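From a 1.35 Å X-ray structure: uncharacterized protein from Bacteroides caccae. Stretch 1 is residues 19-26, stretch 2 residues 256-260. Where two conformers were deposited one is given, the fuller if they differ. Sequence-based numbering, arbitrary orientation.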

ATOM      1  N   ILE A  19       5.549   0.863 -14.726  1.00  6.44           N
ATOM      2  CA  ILE A  19       4.733   2.041 -14.962  1.00  6.41           C
ATOM      3  C   ILE A  19       3.846   1.751 -16.157  1.00  6.28           C
ATOM      4  O   ILE A  19       4.309   1.258 -17.199  1.00  7.67           O
ATOM      5  N   ILE A  20       2.550   1.989 -15.975  1.00  6.47           N
ATOM      6  CA  ILE A  20       1.512   1.699 -16.961  1.00  7.20           C
ATOM      7  C   ILE A  20       0.918   3.037 -17.420  1.00  7.39           C
ATOM      8  O   ILE A  20       0.592   3.914 -16.620  1.00  8.09           O
ATOM      9  N   ASN A  21       0.771   3.171 -18.738  1.00  6.77           N
ATOM     10  CA  ASN A  21      -0.033   4.253 -19.313  1.00  8.01           C
ATOM     11  C   ASN A  21      -1.497   3.880 -19.124  1.00  6.60           C
ATOM     12  O   ASN A  21      -1.947   2.842 -19.617  1.00  7.37           O
ATOM     13  N   LYS A  22      -2.193   4.626 -18.287  1.00  6.35           N
ATOM     14  CA  LYS A  22      -3.561   4.267 -17.907  1.00  7.54           C
ATOM     15  C   LYS A  22      -4.492   4.129 -19.135  1.00  7.51           C
ATOM     16  O   LYS A  22      -5.316   3.220 -19.202  1.00  8.21           O
ATOM     17  N   ASP A  23      -4.353   5.039 -20.068  1.00  6.95           N
ATOM     18  CA  ASP A  23      -5.237   5.106 -21.217  1.00  6.98           C
ATOM     19  C   ASP A  23      -5.040   3.942 -22.158  1.00  8.13           C
ATOM     20  O   ASP A  23      -6.022   3.327 -22.588  1.00  8.01           O
ATOM     21  N   THR A  24      -3.796   3.618 -22.476  1.00  6.63           N
ATOM     22  CA  THR A  24      -3.494   2.501 -23.352  1.00  7.02           C
ATOM     23  C   THR A  24      -3.447   1.139 -22.655  1.00  6.43           C
ATOM     24  O   THR A  24      -3.524   0.091 -23.306  1.00  6.55           O
ATOM     25  N   LYS A  25      -3.318   1.173 -21.326  1.00  6.54           N
ATOM     26  CA  LYS A  25      -3.135  -0.035 -20.511  1.00  6.65           C
ATOM     27  C   LYS A  25      -1.822  -0.755 -20.833  1.00  7.75           C
ATOM     28  O   LYS A  25      -1.714  -1.948 -20.571  1.00 10.35           O
ATOM     29  N   GLU A  26      -0.839  -0.045 -21.364  0.50  7.19           N
ATOM     30  CA  GLU A  26       0.447  -0.626 -21.720  0.50  7.90           C
ATOM     31  C   GLU A  26       1.465  -0.407 -20.609  0.50  8.02           C
ATOM     32  O   GLU A  26       1.512   0.661 -20.004  0.50  7.73           O
ATOM     33  N   VAL A 256     -15.344   1.739 -13.461  1.00  6.99           N
ATOM     34  CA  VAL A 256     -15.288   2.585 -14.640  1.00  7.05           C
ATOM     35  C   VAL A 256     -14.079   2.327 -15.518  1.00  8.10           C
ATOM     36  O   VAL A 256     -14.030   2.771 -16.676  1.00  8.48           O
ATOM     37  N   TRP A 257     -13.077   1.648 -14.978  1.00  6.95           N
ATOM     38  CA  TRP A 257     -11.829   1.355 -15.679  1.00  6.55           C
ATOM     39  C   TRP A 257     -11.139   0.195 -14.949  1.00  6.53           C
ATOM     40  O   TRP A 257     -11.303   0.076 -13.728  1.00  6.50           O
ATOM     41  N   GLN A 258     -10.432  -0.668 -15.671  1.00  6.16           N
ATOM     42  CA  GLN A 258      -9.745  -1.757 -15.026  1.00  6.81           C
ATOM     43  C   GLN A 258      -8.596  -2.279 -15.845  1.00  5.68           C
ATOM     44  O   GLN A 258      -8.579  -2.124 -17.070  1.00  6.12           O
ATOM     45  N   LEU A 259      -7.659  -2.930 -15.152  1.00  5.92           N
ATOM     46  CA  LEU A 259      -6.669  -3.818 -15.756  1.00  6.97           C
ATOM     47  C   LEU A 259      -7.099  -5.243 -15.489  1.00  5.99           C
ATOM     48  O   LEU A 259      -7.404  -5.579 -14.320  1.00  6.22           O
ATOM     49  N   ASN A 260      -7.190  -6.057 -16.527  1.00  6.13           N
ATOM     50  CA  ASN A 260      -7.741  -7.397 -16.420  1.00  6.81           C
ATOM     51  C   ASN A 260      -7.041  -8.292 -17.444  1.00  9.01           C
ATOM     52  O   ASN A 260      -7.571  -8.581 -18.533  1.00  8.52           O
TER

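Two lysines converge on one tryptophan in this contact, yet neither holds its ammonium close enough to the ring for more than a weak cation-pi attraction. The arrangement illustrates a general principle: a lysine side chain is a long aliphatic rod with an ammonium at its tip, and the two parts can be used separately, the rod for packing against an aromatic ring and the tip for a polar partner some distance away.

Trp257 is the centre of the example. It lies in a strand, its CA-to-CB bond points toward stretch 1, and with chi1 t and chi2 at 92° its indole reaches across the gap; no other residue of the two stretches has more of its surface covered by the opposing segment. Lys22 leaves its backbone sideways and is extended, all four chi angles being t. Its CG lies over one face of the indole, 3.5 Å from Trp257 CZ2 and 3.9 Å from the centroid of the six-membered ring, a CH-pi contact. The straight chain then carries Lys22 NZ on to 5.2 Å from the centroid of the five-membered ring, so that any cation-pi attraction is weak at most; the ammonium finds its hydrogen-bonding partner elsewhere in the structure.

The CA-to-CB bond of Lys25 points toward stretch 2, with chi1 m and the remaining three angles t. Its positive phi, 64°, belongs to the turn in which the segment folds back after its strand. Lys25 CE comes within 3.7 Å of Trp257 NE1, approaching the ring obliquely, and Lys25 NZ is again 5.2 Å from the centroid of the five-membered ring, too far for more than a weak attraction. Here the charge is spent on the backbone instead: Lys25 NZ donates a hydrogen bond to Gln258 O at 2.8 Å. The acceptor is a backbone carbonyl, and the Gln258 CA-to-CB bond points away from stretch 1.

The indole nitrogen has its own polar setting. Trp257 NE1 has one hydrogen, shared between two weak bonds: to Lys22 O at 3.1 Å, with an angle of 128°, and to water 1, whose oxygen is 3.0 Å from Trp257 NE1. Water 1 in turn donates to Asp23 O at 2.8 Å, linking the ring to the turn through solvent while the Asp23 CA-to-CB bond points away.

Beside this polar cluster is an apolar one. Leu259 (chi1 m, chi2 t) starts sideways, but its end comes nearer to stretch 1: Leu259 CD1 meets Ile20 CD1 at 3.6 Å, and Leu259 CD2 lies 3.9 Å from Lys25 CG. The CA-to-CB bond of Ile20, also m and t, points toward stretch 2, and both aliphatic residues are buried.

The turn that presents the lysines is braced internally. The Asn21 CA-to-CB bond points away from stretch 2, and Asn21 OD1 accepts a hydrogen bond from Thr24 N at 3.0 Å, while Asn21 N donates to Glu26 O at 2.9 Å. Side chains facing away from the contact can thus help to hold the backbone from which others reach across.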

ATOM      1  CB  ILE A  19       5.561   3.320 -15.220  1.00  6.82           C
ATOM      2  CG1 ILE A  19       6.386   3.630 -13.971  1.00  8.13           C
ATOM      3  CG2 ILE A  19       4.626   4.516 -15.601  1.00  8.77           C
ATOM      4  CD1 ILE A  19       7.477   4.694 -14.172  1.00 10.18           C
ATOM      5  CB  ILE A  20       0.446   0.808 -16.335  1.00  7.98           C
ATOM      6  CG1 ILE A  20       1.076  -0.571 -16.030  1.00  9.55           C
ATOM      7  CG2 ILE A  20      -0.782   0.636 -17.259  1.00  8.40           C
ATOM      8  CD1 ILE A  20       0.193  -1.550 -15.235  1.00 11.38           C
ATOM      9  CB  ASN A  21       0.317   4.375 -20.811  1.00  8.40           C
ATOM     10  CG  ASN A  21      -0.532   5.397 -21.556  1.00  8.41           C
ATOM     11  OD1 ASN A  21      -1.724   5.525 -21.340  1.00  7.97           O
ATOM     12  ND2 ASN A  21       0.124   6.149 -22.481  1.00 11.11           N
ATOM     13  CB  LYS A  22      -4.126   5.279 -16.939  1.00  8.06           C
ATOM     14  CG  LYS A  22      -5.530   4.948 -16.452  1.00  9.82           C
ATOM     15  CD  LYS A  22      -6.138   6.019 -15.550  1.00 10.20           C
ATOM     16  CE  LYS A  22      -7.497   5.609 -15.064  1.00 11.37           C
ATOM     17  NZ  LYS A  22      -8.105   6.637 -14.177  1.00 13.72           N
ATOM     18  CB  ASP A  23      -4.991   6.396 -21.997  1.00  8.14           C
ATOM     19  CG  ASP A  23      -5.508   7.642 -21.276  1.00 10.75           C
ATOM     20  OD1 ASP A  23      -6.240   7.539 -20.261  1.00 13.09           O
ATOM     21  OD2 ASP A  23      -5.205   8.740 -21.773  1.00 11.67           O
ATOM     22  CB  THR A  24      -2.194   2.716 -24.106  1.00  8.07           C
ATOM     23  OG1 THR A  24      -1.129   2.648 -23.140  1.00  7.59           O
ATOM     24  CG2 THR A  24      -2.145   4.067 -24.862  1.00  8.96           C
ATOM     25  CB  LYS A  25      -4.322  -0.967 -20.540  1.00  6.33           C
ATOM     26  CG  LYS A  25      -5.661  -0.335 -20.209  1.00  6.61           C
ATOM     27  CD  LYS A  25      -6.779  -1.361 -20.121  1.00  8.14           C
ATOM     28  CE  LYS A  25      -8.166  -0.828 -19.922  1.00  6.06           C
ATOM     29  NZ  LYS A  25      -9.142  -1.937 -19.830  1.00  6.90           N
ATOM     30  CB  GLU A  26       0.963   0.002 -23.007  0.50  8.53           C
ATOM     31  CG  GLU A  26       0.114  -0.359 -24.245  0.50 15.62           C
ATOM     32  CD  GLU A  26       0.479  -1.688 -24.908  0.50 17.64           C
ATOM     33  OE1 GLU A  26       1.385  -2.388 -24.405  0.50 28.80           O
ATOM     34  OE2 GLU A  26      -0.147  -2.011 -25.950  0.50 24.13           O
ATOM     35  CB  VAL A 256     -15.418   4.104 -14.304  1.00  8.57           C
ATOM     36  CG1 VAL A 256     -16.802   4.376 -13.653  1.00 10.48           C
ATOM     37  CG2 VAL A 256     -14.263   4.557 -13.434  1.00  8.95           C
ATOM     38  CB  TRP A 257     -10.931   2.600 -15.756  1.00  8.27           C
ATOM     39  CG  TRP A 257      -9.566   2.366 -16.337  1.00  6.56           C
ATOM     40  CD1 TRP A 257      -9.191   2.499 -17.638  1.00  7.18           C
ATOM     41  CD2 TRP A 257      -8.380   1.954 -15.628  1.00  7.92           C
ATOM     42  NE1 TRP A 257      -7.880   2.178 -17.795  1.00  7.44           N
ATOM     43  CE2 TRP A 257      -7.340   1.871 -16.569  1.00  6.48           C
ATOM     44  CE3 TRP A 257      -8.097   1.677 -14.292  1.00  7.31           C
ATOM     45  CZ2 TRP A 257      -6.058   1.520 -16.221  1.00  7.18           C
ATOM     46  CZ3 TRP A 257      -6.822   1.344 -13.944  1.00  7.70           C
ATOM     47  CH2 TRP A 257      -5.805   1.251 -14.904  1.00  7.45           C
ATOM     48  CB  GLN A 258     -10.721  -2.920 -14.739  1.00  6.75           C
ATOM     49  CG  GLN A 258     -11.296  -3.596 -16.008  1.00  6.25           C
ATOM     50  CD  GLN A 258     -12.387  -4.544 -15.645  1.00  6.90           C
ATOM     51  OE1 GLN A 258     -12.147  -5.743 -15.374  1.00  6.85           O
ATOM     52  NE2 GLN A 258     -13.643  -4.037 -15.644  1.00  5.92           N
ATOM     53  CB  LEU A 259      -5.274  -3.617 -15.121  1.00  6.88           C
ATOM     54  CG  LEU A 259      -4.679  -2.229 -15.269  1.00  6.78           C
ATOM     55  CD1 LEU A 259      -3.291  -2.190 -14.619  1.00  8.40           C
ATOM     56  CD2 LEU A 259      -4.624  -1.746 -16.745  1.00  7.20           C
ATOM     57  CB  ASN A 260      -9.266  -7.366 -16.646  1.00  6.51           C
ATOM     58  CG  ASN A 260      -9.947  -8.665 -16.268  1.00  8.42           C
ATOM     59  OD1 ASN A 260      -9.297  -9.681 -15.995  1.00  8.60           O
ATOM     60  ND2 ASN A 260     -11.270  -8.632 -16.198  1.00  9.61           N
TER
HETATM   61  O   HOH W   1      -8.130   2.917 -20.722  1.00 12.47           O